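Local coordinates for protein protease (Helicobacter pylori, PDB 5EUF) that probably acts as a zinc-dependent M16-family peptidase that cleaves the cytoplasmic domain of human junctional adhesion molecule A and so weakens the gastric epithelial barrier, at residues K233-G236 / A237-A240. Sequence-based numbering, arbitrary orientation.
Sequences KQDG and ARTA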
loop_
_atom_site.group_PDB
_atom_site.type_symbol
_atom_site.label_atom_id
_atom_site.label_comp_id
_atom_site.label_asym_id
_atom_site.label_seq_id
_atom_site.Cartn_x
_atom_site.Cartn_y
_atom_site.Cartn_z
ATOM N N LYS B 233 -5.447 -13.623 -3.207
ATOM C CA LYS B 233 -6.660 -13.784 -3.999
ATOM C C LYS B 233 -7.761 -12.899 -3.432
ATOM O O LYS B 233 -7.989 -12.883 -2.223
ATOM C CB LYS B 233 -7.111 -15.248 -4.024
ATOM N N GLN B 234 -8.422 -12.146 -4.305
ATOM C CA GLN B 234 -9.483 -11.247 -3.874
ATOM C C GLN B 234 -10.631 -12.051 -3.272
ATOM O O GLN B 234 -11.193 -12.940 -3.909
ATOM C CB GLN B 234 -9.973 -10.380 -5.035
ATOM C CG GLN B 234 -10.897 -9.252 -4.610
ATOM C CD GLN B 234 -10.949 -8.129 -5.625
ATOM O OE1 GLN B 234 -10.001 -7.914 -6.382
ATOM N NE2 GLN B 234 -12.061 -7.404 -5.647
ATOM N N ASP B 235 -10.960 -11.729 -2.028
ATOM C CA ASP B 235 -11.887 -12.521 -1.234
ATOM C C ASP B 235 -13.288 -11.917 -1.180
ATOM O O ASP B 235 -14.049 -12.187 -0.251
ATOM C CB ASP B 235 -11.330 -12.679 0.184
ATOM C CG ASP B 235 -10.576 -11.441 0.658
ATOM O OD1 ASP B 235 -10.909 -10.323 0.211
ATOM O OD2 ASP B 235 -9.644 -11.587 1.476
ATOM N N GLY B 236 -13.623 -11.098 -2.172
ATOM C CA GLY B 236 -14.909 -10.423 -2.192
ATOM C C GLY B 236 -14.839 -9.012 -2.747
ATOM O O GLY B 236 -13.755 -8.460 -2.953
ATOM N N ALA B 237 -16.011 -8.425 -2.976
ATOM C CA ALA B 237 -16.123 -7.128 -3.638
ATOM C C ALA B 237 -15.444 -6.001 -2.865
ATOM O O ALA B 237 -15.477 -5.969 -1.637
ATOM C CB ALA B 237 -17.588 -6.790 -3.869
ATOM N N ARG B 238 -14.830 -5.078 -3.597
ATOM C CA ARG B 238 -14.212 -3.898 -3.000
ATOM C C ARG B 238 -14.746 -2.634 -3.661
ATOM O O ARG B 238 -14.758 -2.531 -4.886
ATOM C CB ARG B 238 -12.687 -3.962 -3.126
ATOM C CG ARG B 238 -12.070 -5.214 -2.520
ATOM C CD ARG B 238 -10.577 -5.308 -2.793
ATOM N NE ARG B 238 -10.030 -6.577 -2.315
ATOM C CZ ARG B 238 -8.772 -6.968 -2.494
ATOM N NH1 ARG B 238 -7.917 -6.192 -3.144
ATOM N NH2 ARG B 238 -8.368 -8.141 -2.025
ATOM N N THR B 239 -15.207 -1.682 -2.856
ATOM C CA THR B 239 -15.709 -0.420 -3.396
ATOM C C THR B 239 -15.072 0.799 -2.736
ATOM O O THR B 239 -14.528 0.722 -1.631
ATOM C CB THR B 239 -17.241 -0.288 -3.243
ATOM O OG1 THR B 239 -17.569 -0.048 -1.868
ATOM C CG2 THR B 239 -17.950 -1.537 -3.738
ATOM N N ALA B 240 -15.162 1.925 -3.432
ATOM C CA ALA B 240 -14.652 3.195 -2.946
ATOM C C ALA B 240 -15.333 4.336 -3.689
ATOM O O ALA B 240 -15.458 4.306 -4.912
ATOM C CB ALA B 240 -13.147 3.266 -3.120
#
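Gln234, in the loop before strand 238-243, stacks on Arg238, the first residue of that strand, which is outermost in its sheet within this chain of the M16 peptidase. The amide of Gln234 and the guanidinium of Arg238 are nearly parallel, their planes 17° apart. Gln234 CG lies over one guanidinium face, offset toward the rim, and is 3.6 Å from Arg238 NE. Gln234 NE2 sits further back along the arginine, 3.8 Å from Arg238 CD. The arginine chain is extended from CG to NE, which carries its flat end back along the glutamine. Gln234 NE2 makes a weak hydrogen bond to Gly236 O (3.4 Å) and another weak one to Thr413 OG1, while Gln234 OE1 accepts a bond from Lys257 NZ. Together these bonds probably limit rotation of the amide. Asp235 OD1 approaches the guanidinium edge, near its plane, but at 4.0 Å from Arg238 NH2 it is too far for a salt bridge. It also makes a long, weak ion pair with Arg149 of the second subunit. Gly236 turns the chain with a positive phi of 143°, a region glycine enters readily. Beyond the bend, Arg238 bonds through its backbone to Ser412 and Thr414 of strand 412-418. Its side chain also touches Thr153 of helix 142-154. On its other side from strand 412-418, Arg238, Thr239 and Ala240 pair antiparallel with a strand of the second subunit, so the sheet continues across the interface.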